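Local atomic coordinates of endonuclease V (Homo sapiens, PDB entry 6OZE), a protein that probably cleaves inosine-containing RNA in a metal-ion-dependent reaction, as an inosine-specific endoribonuclease of the RNase H-like clan. Residues 52-57 / 76-81; 56-61 / 233-238; 122-127 / 148-153. The protein carries 4 engineered substitutions. One frame throughout, in Å; residues are numbered along the deposited sequence. Where two conformers were deposited one is given.

How the contacts relate
Burial and chemistry change together across these three contacts. Contacts 1 and 2 both use strand 54-63, share C56 and A57, and touch where M76 packs on H238. Contact 1 joins this strand to an edge strand, 69-78, through backbone hydrogen bonds, with a partly exposed arginine lying across the partner strand. Contact 2 is the buried one: serine hydroxyls and cysteine sulfurs, with a valine and a histidine beside them, join helix 226-242 to the same strand. Contact 3 lies on the surface, its centre about 24 Å from that of contact 1 and 25 Å from that of contact 2. There two irregular loops meet through leucine, valine and histidine, with no hydrogen bond between them.

Contact 1: residues 52-57 / 76-81; sequences SVRACA and MVSLTA. With ACT (acetate ion), chain B.
R54 and S78 face each other as a non-hydrogen-bonded pair in the antiparallel beta hairpin of strands 54-63 and 69-78, at the border of the RNase H-like sheet. Next to them A55 and V77 form a hydrogen-bonded pair, with V77 N reaching A55 O at 2.8 Å and A55 N bonded to V77 O in return. Past the end of the strand, L79 N makes an almost straight bond to V53 O of 2.7 Å.

Alternation puts R54, C56, M76 and S78 on one face. The arginine starts with CG anti to its backbone N (chi1 -158°), and a bend at chi2 then brings CD to 3.2 Å from V77 O. Its guanidinium lies above the partner strand, M76 C and V77 N sitting under the rim of one face. NH2 donates to S78 OG at 2.8 Å, a bent bond (138°) whose acceptor stands 20° out of the guanidinium plane. NE and NH1 together grip the two oxygens of an acetate ion, probably a guest from the crystallisation liquor. An alanine here would probably leave S78 OG without this donor and the acetate without its cationic mate.

On the other face lie A55 and V77; V77 and L79 touch F95 of helix 89-106, and A55 touches V45 of strand 39-47. A55 CB rests 4.0 Å from L79 CG, so the apolar packing continues beyond the last paired residue. Back on the arginine's side, M76 folds at chi2 and chi3 over the strand opposite: SD touches C56 CB, and the chi3 bend brings the terminal methyl CE to 3.6 Å from A55 O, with R54 CG also in contact.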
ATOM      1  N   SER A  52      -6.517  12.143 -15.947  1.00 62.25           N
ATOM      2  CA  SER A  52      -6.270  10.725 -15.744  1.00 61.28           C
ATOM      3  C   SER A  52      -4.907  10.278 -16.247  1.00 61.61           C
ATOM      4  O   SER A  52      -4.601   9.084 -16.159  1.00 59.19           O
ATOM      5  CB  SER A  52      -7.370   9.886 -16.406  1.00 71.15           C
ATOM      6  OG  SER A  52      -7.350  10.046 -17.816  1.00 73.74           O
ATOM      7  N   VAL A  53      -4.082  11.182 -16.785  1.00 50.47           N
ATOM      8  CA  VAL A  53      -2.742  10.845 -17.246  0.50 43.39           C
ATOM      9  C   VAL A  53      -1.656  11.465 -16.364  1.00 34.60           C
ATOM     10  O   VAL A  53      -0.791  10.760 -15.851  1.00 35.01           O
ATOM     11  CB  VAL A  53      -2.540  11.164 -18.749  0.50 42.56           C
ATOM     12  CG1 VAL A  53      -3.556  10.389 -19.586  0.50 44.26           C
ATOM     13  CG2 VAL A  53      -2.647  12.650 -19.047  0.50 46.90           C
ATOM     14  N   ARG A  54      -1.695  12.785 -16.159  1.00 29.14           N
ATOM     15  CA  ARG A  54      -0.654  13.408 -15.343  1.00 24.59           C
ATOM     16  C   ARG A  54      -0.890  13.157 -13.861  1.00 25.79           C
ATOM     17  O   ARG A  54      -2.012  13.293 -13.360  1.00 28.98           O
ATOM     18  CB  ARG A  54      -0.558  14.913 -15.613  1.00 30.22           C
ATOM     19  CG  ARG A  54       0.788  15.534 -15.225  1.00 31.48           C
ATOM     20  CD  ARG A  54       1.950  15.012 -16.092  1.00 36.40           C
ATOM     21  NE  ARG A  54       3.199  15.727 -15.831  1.00 32.17           N
ATOM     22  CZ  ARG A  54       4.411  15.298 -16.187  1.00 26.97           C
ATOM     23  NH1 ARG A  54       5.483  16.034 -15.900  1.00 28.19           N
ATOM     24  NH2 ARG A  54       4.555  14.137 -16.814  1.00 28.04           N
ATOM     25  N   ALA A  55       0.185  12.823 -13.155  1.00 23.06           N
ATOM     26  CA  ALA A  55       0.094  12.437 -11.762  1.00 22.24           C
ATOM     27  C   ALA A  55       1.411  12.774 -11.086  1.00 22.44           C
ATOM     28  O   ALA A  55       2.382  13.184 -11.737  1.00 23.57           O
ATOM     29  CB  ALA A  55      -0.200  10.936 -11.639  1.00 24.70           C
ATOM     30  N   CYS A  56       1.438  12.621  -9.768  1.00 21.34           N
ATOM     31  CA  CYS A  56       2.674  12.717  -9.007  1.00 20.23           C
ATOM     32  C   CYS A  56       2.904  11.401  -8.282  1.00 20.56           C
ATOM     33  O   CYS A  56       1.969  10.835  -7.702  1.00 23.15           O
ATOM     34  CB  CYS A  56       2.607  13.859  -7.997  1.00 22.29           C
ATOM     35  SG  CYS A  56       4.135  14.116  -7.117  1.00 23.65           S
ATOM     36  N   ALA A  57       4.134  10.902  -8.345  1.00 20.82           N
ATOM     37  CA  ALA A  57       4.546   9.712  -7.607  1.00 21.69           C
ATOM     38  C   ALA A  57       5.500  10.151  -6.509  1.00 20.02           C
ATOM     39  O   ALA A  57       6.409  10.955  -6.757  1.00 20.40           O
ATOM     40  CB  ALA A  57       5.238   8.707  -8.539  1.00 21.79           C
ATOM     41  N   MET A  76       6.589  14.469 -10.909  1.00 22.06           N
ATOM     42  CA  MET A  76       5.465  14.454 -11.833  1.00 21.83           C
ATOM     43  C   MET A  76       5.734  13.437 -12.935  1.00 21.45           C
ATOM     44  O   MET A  76       6.849  13.352 -13.463  1.00 24.87           O
ATOM     45  CB  MET A  76       5.262  15.820 -12.494  1.00 23.35           C
ATOM     46  CG  MET A  76       4.993  17.000 -11.565  1.00 24.49           C
ATOM     47  SD  MET A  76       3.515  16.770 -10.531  1.00 26.05           S
ATOM     48  CE  MET A  76       2.240  16.762 -11.784  1.00 30.71           C
ATOM     49  N   VAL A  77       4.701  12.670 -13.280  1.00 21.21           N
ATOM     50  CA  VAL A  77       4.805  11.579 -14.240  1.00 24.39           C
ATOM     51  C   VAL A  77       3.545  11.557 -15.094  1.00 25.74           C
ATOM     52  O   VAL A  77       2.513  12.124 -14.732  1.00 26.17           O
ATOM     53  CB  VAL A  77       4.988  10.209 -13.538  1.00 23.45           C
ATOM     54  CG1 VAL A  77       6.268  10.193 -12.700  1.00 25.07           C
ATOM     55  CG2 VAL A  77       3.787   9.898 -12.665  1.00 26.47           C
ATOM     56  N   SER A  78       3.638  10.897 -16.246  1.00 27.76           N
ATOM     57  CA  SER A  78       2.501  10.713 -17.143  1.00 30.54           C
ATOM     58  C   SER A  78       2.158   9.228 -17.196  1.00 29.70           C
ATOM     59  O   SER A  78       2.974   8.425 -17.656  1.00 31.84           O
ATOM     60  CB  SER A  78       2.832  11.215 -18.546  1.00 33.41           C
ATOM     61  OG  SER A  78       3.019  12.620 -18.551  1.00 34.26           O
ATOM     62  N   LEU A  79       0.957   8.876 -16.734  1.00 34.95           N
ATOM     63  CA  LEU A  79       0.501   7.484 -16.668  1.00 32.12           C
ATOM     64  C   LEU A  79      -0.175   7.157 -17.990  1.00 35.51           C
ATOM     65  O   LEU A  79      -1.385   7.321 -18.155  1.00 39.77           O
ATOM     66  CB  LEU A  79      -0.462   7.281 -15.502  1.00 33.52           C
ATOM     67  CG  LEU A  79      -0.034   7.738 -14.106  1.00 39.43           C
ATOM     68  CD1 LEU A  79      -0.891   7.071 -13.040  1.00 43.50           C
ATOM     69  CD2 LEU A  79       1.410   7.438 -13.845  1.00 40.19           C
ATOM     70  N   THR A  80       0.618   6.689 -18.949  1.00 36.41           N
ATOM     71  CA  THR A  80       0.114   6.495 -20.299  1.00 41.57           C
ATOM     72  C   THR A  80      -0.455   5.100 -20.545  1.00 42.59           C
ATOM     73  O   THR A  80      -1.132   4.898 -21.559  1.00 45.61           O
ATOM     74  CB  THR A  80       1.207   6.836 -21.316  1.00 50.70           C
ATOM     75  OG1 THR A  80       2.403   6.116 -20.987  1.00 53.33           O
ATOM     76  CG2 THR A  80       1.498   8.328 -21.295  1.00 56.17           C
ATOM     77  N   ALA A  81      -0.213   4.148 -19.651  1.00 41.11           N
ATOM     78  CA  ALA A  81      -0.841   2.842 -19.785  1.00 45.68           C
ATOM     79  C   ALA A  81      -2.352   2.981 -19.606  1.00 44.13           C
ATOM     80  O   ALA A  81      -2.811   3.798 -18.803  1.00 42.73           O
ATOM     81  CB  ALA A  81      -0.285   1.872 -18.744  1.00 42.11           C
TER
HETATM   82  C   ACT B 301       3.933  18.823 -15.067  0.80 27.59           C
HETATM   83  O   ACT B 301       2.897  18.304 -15.551  0.80 32.08           O
HETATM   84  OXT ACT B 301       5.015  18.276 -14.739  0.80 35.27           O
HETATM   85  CH3 ACT B 301       3.880  20.366 -14.901  0.80 41.38           C

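Contact 2: residues 56-61 / 233-238; sequences CASLVV and ICSREH
C56 and S235 have the closest CA atoms across the contact, 5.5 Å apart. The axes of strand 56-61 and helix 233-238 come within 7.6 Å, and their directions are 138° apart, so the helix runs back across the strand at a slant. It is a helix laid on one face of the central mixed sheet, as in the RNase H-like fold. Every second strand residue, C56, S58 and V60, points toward the helix, which answers with C234, S235 and, a turn after C234, H238.

Two hydroxyls meet at the middle. S58 OG and S235 OG are hydrogen-bonded at 2.6 Å, and both are tied further: S58 OG to S74 OG and S235 OG to D44 OD2. Four side chains from three strands and the helix are thereby linked by hydrogen bonds in a buried place.

Sulfurs fill the two flanks. C234 SG touches V60 CG1 at 3.8 Å. At the other end C56, with SG anti to its backbone N (chi1 -175°), sets that sulfur 3.7 Å from H238 CD2 and equally near H238 CB. The sulfur approaches the imidazole obliquely, 66° off the ring normal.

Strand 54-63 runs between strands 39-47 and 69-78, so helix 226-242 spans onto both neighbours: S235 touches S46, while C234 and H238 reach S74. Helix 89-106 takes the reverse face of the strand, where A57 and L59 pack on L99.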
ATOM      1  N   CYS A  56       1.438  12.621  -9.768  1.00 21.34           N
ATOM      2  CA  CYS A  56       2.674  12.717  -9.007  1.00 20.23           C
ATOM      3  C   CYS A  56       2.904  11.401  -8.282  1.00 20.56           C
ATOM      4  O   CYS A  56       1.969  10.835  -7.702  1.00 23.15           O
ATOM      5  CB  CYS A  56       2.607  13.859  -7.997  1.00 22.29           C
ATOM      6  SG  CYS A  56       4.135  14.116  -7.117  1.00 23.65           S
ATOM      7  N   ALA A  57       4.134  10.902  -8.345  1.00 20.82           N
ATOM      8  CA  ALA A  57       4.546   9.712  -7.607  1.00 21.69           C
ATOM      9  C   ALA A  57       5.500  10.151  -6.509  1.00 20.02           C
ATOM     10  O   ALA A  57       6.409  10.955  -6.757  1.00 20.40           O
ATOM     11  CB  ALA A  57       5.238   8.707  -8.539  1.00 21.79           C
ATOM     12  N   SER A  58       5.285   9.642  -5.287  1.00 19.45           N
ATOM     13  CA  SER A  58       6.104  10.042  -4.153  1.00 20.10           C
ATOM     14  C   SER A  58       6.577   8.833  -3.357  1.00 18.20           C
ATOM     15  O   SER A  58       5.848   7.841  -3.207  1.00 18.87           O
ATOM     16  CB  SER A  58       5.331  10.963  -3.200  1.00 21.79           C
ATOM     17  OG  SER A  58       4.971  12.175  -3.871  1.00 22.79           O
ATOM     18  N   LEU A  59       7.797   8.939  -2.845  1.00 19.00           N
ATOM     19  CA  LEU A  59       8.367   7.967  -1.916  1.00 17.28           C
ATOM     20  C   LEU A  59       8.896   8.717  -0.714  1.00 19.09           C
ATOM     21  O   LEU A  59       9.648   9.687  -0.862  1.00 21.19           O
ATOM     22  CB  LEU A  59       9.503   7.193  -2.601  1.00 20.27           C
ATOM     23  CG  LEU A  59      10.436   6.391  -1.686  1.00 20.68           C
ATOM     24  CD1 LEU A  59       9.671   5.231  -1.055  1.00 21.81           C
ATOM     25  CD2 LEU A  59      11.616   5.866  -2.490  1.00 22.40           C
ATOM     26  N   VAL A  60       8.491   8.278   0.482  1.00 17.58           N
ATOM     27  CA  VAL A  60       9.020   8.832   1.720  1.00 20.33           C
ATOM     28  C   VAL A  60       9.582   7.691   2.553  1.00 20.55           C
ATOM     29  O   VAL A  60       9.158   6.539   2.428  1.00 21.33           O
ATOM     30  CB  VAL A  60       7.977   9.630   2.532  1.00 20.66           C
ATOM     31  CG1 VAL A  60       7.445  10.808   1.709  1.00 24.03           C
ATOM     32  CG2 VAL A  60       6.834   8.710   3.026  1.00 21.28           C
ATOM     33  N   VAL A  61      10.588   8.004   3.357  1.00 19.63           N
ATOM     34  CA  VAL A  61      11.086   7.064   4.358  1.00 21.18           C
ATOM     35  C   VAL A  61      11.025   7.753   5.710  1.00 20.53           C
ATOM     36  O   VAL A  61      11.443   8.909   5.842  1.00 21.75           O
ATOM     37  CB  VAL A  61      12.521   6.598   4.054  1.00 23.90           C
ATOM     38  CG1 VAL A  61      12.974   5.567   5.099  1.00 26.41           C
ATOM     39  CG2 VAL A  61      12.600   6.028   2.626  1.00 22.48           C
ATOM     40  N   ILE A 233       0.784  13.782   1.292  1.00 21.96           N
ATOM     41  CA  ILE A 233       1.057  15.209   1.433  1.00 22.37           C
ATOM     42  C   ILE A 233       2.137  15.638   0.456  1.00 21.84           C
ATOM     43  O   ILE A 233       2.008  16.669  -0.212  1.00 24.31           O
ATOM     44  CB  ILE A 233       1.439  15.540   2.887  1.00 25.81           C
ATOM     45  CG1 ILE A 233       0.224  15.352   3.807  1.00 25.86           C
ATOM     46  CG2 ILE A 233       1.983  16.970   2.999  1.00 30.60           C
ATOM     47  CD1 ILE A 233       0.555  15.344   5.283  1.00 30.16           C
ATOM     48  N   CYS A 234       3.221  14.858   0.351  1.00 19.55           N
ATOM     49  CA  CYS A 234       4.284  15.214  -0.594  1.00 20.89           C
ATOM     50  C   CYS A 234       3.752  15.322  -2.023  1.00 21.95           C
ATOM     51  O   CYS A 234       4.119  16.247  -2.768  1.00 21.89           O
ATOM     52  CB  CYS A 234       5.399  14.171  -0.532  1.00 24.02           C
ATOM     53  SG  CYS A 234       6.510  14.392   0.859  1.00 31.72           S
ATOM     54  N   SER A 235       2.905  14.379  -2.439  1.00 21.32           N
ATOM     55  CA  SER A 235       2.393  14.430  -3.808  1.00 19.33           C
ATOM     56  C   SER A 235       1.513  15.655  -4.017  1.00 22.53           C
ATOM     57  O   SER A 235       1.606  16.325  -5.057  1.00 23.19           O
ATOM     58  CB  SER A 235       1.597  13.175  -4.148  1.00 21.28           C
ATOM     59  OG  SER A 235       2.435  12.060  -4.274  1.00 22.95           O
ATOM     60  N   ARG A 236       0.636  15.947  -3.057  1.00 23.20           N
ATOM     61  CA  ARG A 236      -0.241  17.107  -3.195  1.00 22.84           C
ATOM     62  C   ARG A 236       0.569  18.392  -3.257  1.00 25.41           C
ATOM     63  O   ARG A 236       0.322  19.252  -4.117  1.00 23.94           O
ATOM     64  CB  ARG A 236      -1.249  17.151  -2.047  1.00 28.36           C
ATOM     65  CG  ARG A 236      -2.422  16.207  -2.260  1.00 45.01           C
ATOM     66  CD  ARG A 236      -3.440  16.325  -1.141  1.00 62.81           C
ATOM     67  NE  ARG A 236      -2.854  15.982   0.149  1.00 69.80           N
ATOM     68  CZ  ARG A 236      -3.545  15.859   1.275  1.00 74.84           C
ATOM     69  NH1 ARG A 236      -4.858  16.048   1.276  1.00 79.64           N
ATOM     70  NH2 ARG A 236      -2.922  15.540   2.400  1.00 75.21           N
ATOM     71  N   GLU A 237       1.582  18.516  -2.398  1.00 22.85           N
ATOM     72  CA  GLU A 237       2.415  19.713  -2.419  1.00 22.20           C
ATOM     73  C   GLU A 237       3.178  19.831  -3.731  1.00 22.09           C
ATOM     74  O   GLU A 237       3.318  20.930  -4.279  1.00 24.82           O
ATOM     75  CB  GLU A 237       3.411  19.696  -1.262  1.00 26.48           C
ATOM     76  CG  GLU A 237       2.785  19.865   0.110  1.00 39.51           C
ATOM     77  CD  GLU A 237       3.813  19.794   1.224  1.00 60.11           C
ATOM     78  OE1 GLU A 237       4.967  19.401   0.945  1.00 65.30           O
ATOM     79  OE2 GLU A 237       3.466  20.131   2.376  1.00 67.76           O
ATOM     80  N   HIS A 238       3.707  18.710  -4.234  1.00 21.47           N
ATOM     81  CA  HIS A 238       4.480  18.767  -5.473  1.00 22.55           C
ATOM     82  C   HIS A 238       3.602  19.159  -6.652  1.00 22.57           C
ATOM     83  O   HIS A 238       4.033  19.906  -7.530  1.00 24.14           O
ATOM     84  CB  HIS A 238       5.141  17.417  -5.738  1.00 21.74           C
ATOM     85  CG  HIS A 238       6.237  17.472  -6.741  1.00 23.52           C
ATOM     86  ND1 HIS A 238       7.428  18.127  -6.506  1.00 31.10           N
ATOM     87  CD2 HIS A 238       6.320  16.973  -7.996  1.00 25.48           C
ATOM     88  CE1 HIS A 238       8.202  18.020  -7.572  1.00 35.71           C
ATOM     89  NE2 HIS A 238       7.553  17.322  -8.489  1.00 30.83           N
TER

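Contact 3: residues 122-127 / 148-153; sequences VLHHRG and KLLQVD
V152 lays a methyl over the imidazole of H125, a CH-pi contact that stands out in a meeting of two loops with no hydrogen bond between them. CG1 is 4.2 Å from the ring centroid and only 13° off the ring normal, displaced a little toward the rim, with H125 CG the nearest ring atom. The valine stands roughly perpendicular to the histidine side chain.

L150 comes to the same ring obliquely, its CD2 3.6 Å from H125 CE1. Its other methyl, CD1, packs 3.9 Å from H124 CA. On the inner side L123 and L150 lie side by side, pointing opposite ways. L123 CD2 is lodged 3.7 Å from L150 CB and 3.9 Å from V152 CG2, and it also lies against the carbonyl oxygen of L150. V152 CG2 in turn touches H124 O, the same oxygen that accepts G127 N at 3.1 Å to close the type I turn from H124 to G127.

These loops follow strands 115-118 and 142-146, neighbouring parallel strands joined by a beta-alpha-beta crossover through helix 130-138. L123 carries the packing inward to S202 of strand 199-205 and L185 of strand 184-189, L149 touches Y200, and H124 meets Q13 of the N-terminal helix 3-17.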
ATOM      1  N   VAL A 122      -2.905  -8.604  -1.706  1.00 30.93           N
ATOM      2  CA  VAL A 122      -3.623  -9.782  -2.172  1.00 33.02           C
ATOM      3  C   VAL A 122      -5.133  -9.584  -2.143  1.00 32.32           C
ATOM      4  O   VAL A 122      -5.860 -10.349  -2.790  1.00 36.38           O
ATOM      5  CB  VAL A 122      -3.122 -11.041  -1.449  1.00 44.79           C
ATOM      6  CG1 VAL A 122      -1.620 -11.198  -1.669  1.00 52.12           C
ATOM      7  CG2 VAL A 122      -3.425 -10.949   0.012  1.00 33.39           C
ATOM      8  N   LEU A 123      -5.631  -8.570  -1.435  1.00 30.66           N
ATOM      9  CA  LEU A 123      -7.061  -8.249  -1.480  1.00 30.75           C
ATOM     10  C   LEU A 123      -7.272  -7.473  -2.773  1.00 35.51           C
ATOM     11  O   LEU A 123      -7.167  -6.246  -2.810  1.00 34.07           O
ATOM     12  CB  LEU A 123      -7.458  -7.424  -0.261  1.00 34.59           C
ATOM     13  CG  LEU A 123      -8.930  -7.288   0.161  1.00 49.77           C
ATOM     14  CD1 LEU A 123      -9.038  -6.495   1.462  1.00 49.33           C
ATOM     15  CD2 LEU A 123      -9.802  -6.650  -0.909  1.00 52.95           C
ATOM     16  N   HIS A 124      -7.584  -8.198  -3.840  1.00 35.82           N
ATOM     17  CA  HIS A 124      -7.552  -7.616  -5.173  1.00 34.81           C
ATOM     18  C   HIS A 124      -8.262  -8.567  -6.126  1.00 37.96           C
ATOM     19  O   HIS A 124      -8.392  -9.763  -5.851  1.00 41.18           O
ATOM     20  CB  HIS A 124      -6.098  -7.384  -5.596  1.00 32.80           C
ATOM     21  CG  HIS A 124      -5.937  -6.803  -6.968  1.00 37.10           C
ATOM     22  ND1 HIS A 124      -5.658  -7.577  -8.069  1.00 41.66           N
ATOM     23  CD2 HIS A 124      -5.992  -5.523  -7.407  1.00 38.56           C
ATOM     24  CE1 HIS A 124      -5.554  -6.801  -9.135  1.00 37.44           C
ATOM     25  NE2 HIS A 124      -5.755  -5.551  -8.760  1.00 40.57           N
ATOM     26  N   HIS A 125      -8.701  -8.013  -7.264  1.00 43.98           N
ATOM     27  CA  HIS A 125      -9.451  -8.779  -8.259  1.00 49.76           C
ATOM     28  C   HIS A 125      -8.767 -10.099  -8.591  1.00 47.09           C
ATOM     29  O   HIS A 125      -9.433 -11.123  -8.783  1.00 52.27           O
ATOM     30  CB  HIS A 125      -9.580  -7.965  -9.552  1.00 51.76           C
ATOM     31  CG  HIS A 125     -10.141  -6.590  -9.365  1.00 48.42           C
ATOM     32  ND1 HIS A 125      -9.499  -5.614  -8.636  1.00 47.38           N
ATOM     33  CD2 HIS A 125     -11.272  -6.019  -9.842  1.00 52.27           C
ATOM     34  CE1 HIS A 125     -10.217  -4.506  -8.656  1.00 48.66           C
ATOM     35  NE2 HIS A 125     -11.297  -4.725  -9.383  1.00 51.85           N
ATOM     36  N   ARG A 126      -7.436 -10.088  -8.679  1.00 48.28           N
ATOM     37  CA  ARG A 126      -6.667 -11.255  -9.088  1.00 49.55           C
ATOM     38  C   ARG A 126      -5.693 -11.712  -8.008  1.00 53.72           C
ATOM     39  O   ARG A 126      -4.746 -12.447  -8.303  1.00 50.00           O
ATOM     40  CB  ARG A 126      -5.938 -10.958 -10.401  1.00 58.38           C
ATOM     41  CG  ARG A 126      -5.626 -12.176 -11.261  1.00 72.26           C
ATOM     42  CD  ARG A 126      -5.356 -11.775 -12.708  1.00 76.68           C
ATOM     43  NE  ARG A 126      -6.594 -11.591 -13.458  1.00 79.15           N
ATOM     44  CZ  ARG A 126      -7.228 -10.430 -13.605  1.00 66.33           C
ATOM     45  NH1 ARG A 126      -6.742  -9.324 -13.059  1.00 49.75           N
ATOM     46  NH2 ARG A 126      -8.354 -10.380 -14.306  1.00 74.28           N
ATOM     47  N   GLY A 127      -5.916 -11.307  -6.756  1.00 39.22           N
ATOM     48  CA  GLY A 127      -4.952 -11.603  -5.715  1.00 44.61           C
ATOM     49  C   GLY A 127      -3.598 -10.965  -5.925  1.00 32.93           C
ATOM     50  O   GLY A 127      -2.605 -11.440  -5.367  1.00 37.29           O
ATOM     51  N   LYS A 148     -10.614   2.111   1.315  1.00 41.52           N
ATOM     52  CA  LYS A 148     -11.947   1.594   1.043  1.00 44.87           C
ATOM     53  C   LYS A 148     -11.867   0.111   0.707  1.00 45.69           C
ATOM     54  O   LYS A 148     -10.829  -0.401   0.278  1.00 43.20           O
ATOM     55  CB  LYS A 148     -12.657   2.366  -0.081  1.00 50.96           C
ATOM     56  CG  LYS A 148     -11.947   2.342  -1.417  1.00 60.15           C
ATOM     57  CD  LYS A 148     -12.769   3.071  -2.476  1.00 75.96           C
ATOM     58  CE  LYS A 148     -11.937   3.409  -3.706  1.00 83.42           C
ATOM     59  NZ  LYS A 148     -11.357   2.200  -4.354  1.00 88.07           N
ATOM     60  N   LEU A 149     -12.991  -0.575   0.903  1.00 39.56           N
ATOM     61  CA  LEU A 149     -13.061  -2.020   0.718  1.00 40.37           C
ATOM     62  C   LEU A 149     -13.249  -2.366  -0.757  1.00 41.97           C
ATOM     63  O   LEU A 149     -14.242  -1.969  -1.376  1.00 43.12           O
ATOM     64  CB  LEU A 149     -14.216  -2.585   1.543  1.00 37.46           C
ATOM     65  CG  LEU A 149     -14.405  -4.095   1.411  1.00 41.31           C
ATOM     66  CD1 LEU A 149     -13.172  -4.818   1.938  1.00 37.78           C
ATOM     67  CD2 LEU A 149     -15.664  -4.546   2.147  1.00 43.54           C
ATOM     68  N   LEU A 150     -12.304  -3.120  -1.314  1.00 39.60           N
ATOM     69  CA  LEU A 150     -12.442  -3.655  -2.663  1.00 44.98           C
ATOM     70  C   LEU A 150     -13.325  -4.896  -2.601  1.00 49.24           C
ATOM     71  O   LEU A 150     -12.990  -5.865  -1.913  1.00 43.26           O
ATOM     72  CB  LEU A 150     -11.067  -4.029  -3.210  1.00 47.29           C
ATOM     73  CG  LEU A 150     -10.525  -3.350  -4.469  1.00 53.36           C
ATOM     74  CD1 LEU A 150      -9.288  -4.093  -4.972  1.00 49.42           C
ATOM     75  CD2 LEU A 150     -11.587  -3.255  -5.551  1.00 57.51           C
ATOM     76  N   GLN A 151     -14.448  -4.881  -3.317  1.00 56.68           N
ATOM     77  CA  GLN A 151     -15.442  -5.950  -3.185  1.00 58.53           C
ATOM     78  C   GLN A 151     -15.130  -7.083  -4.161  1.00 52.94           C
ATOM     79  O   GLN A 151     -15.747  -7.235  -5.216  1.00 60.83           O
ATOM     80  CB  GLN A 151     -16.852  -5.395  -3.350  1.00 69.57           C
ATOM     81  CG  GLN A 151     -17.272  -4.474  -2.207  1.00 64.30           C
ATOM     82  CD  GLN A 151     -18.706  -3.988  -2.329  1.00 68.76           C
ATOM     83  OE1 GLN A 151     -19.339  -3.629  -1.335  1.00 53.72           O
ATOM     84  NE2 GLN A 151     -19.223  -3.970  -3.554  1.00 76.99           N
ATOM     85  N   VAL A 152     -14.159  -7.917  -3.773  1.00 49.47           N
ATOM     86  CA  VAL A 152     -13.689  -9.033  -4.583  1.00 50.15           C
ATOM     87  C   VAL A 152     -13.772 -10.326  -3.778  1.00 54.96           C
ATOM     88  O   VAL A 152     -13.789 -10.319  -2.544  1.00 53.80           O
ATOM     89  CB  VAL A 152     -12.255  -8.817  -5.105  1.00 60.86           C
ATOM     90  CG1 VAL A 152     -12.197  -7.609  -6.035  1.00 62.11           C
ATOM     91  CG2 VAL A 152     -11.292  -8.656  -3.945  1.00 51.60           C
ATOM     92  N   ASP A 153     -13.812 -11.449  -4.504  1.00 60.75           N
ATOM     93  CA  ASP A 153     -13.911 -12.784  -3.904  1.00 62.84           C
ATOM     94  C   ASP A 153     -15.058 -12.863  -2.896  1.00 54.91           C
ATOM     95  O   ASP A 153     -14.915 -13.391  -1.792  1.00 56.44           O
ATOM     96  CB  ASP A 153     -12.581 -13.247  -3.292  1.00 62.05           C
ATOM     97  CG  ASP A 153     -12.587 -14.729  -2.909  1.00 72.23           C
ATOM     98  OD1 ASP A 153     -13.501 -15.462  -3.346  1.00 77.05           O
ATOM     99  OD2 ASP A 153     -11.683 -15.160  -2.162  1.00 68.30           O
TER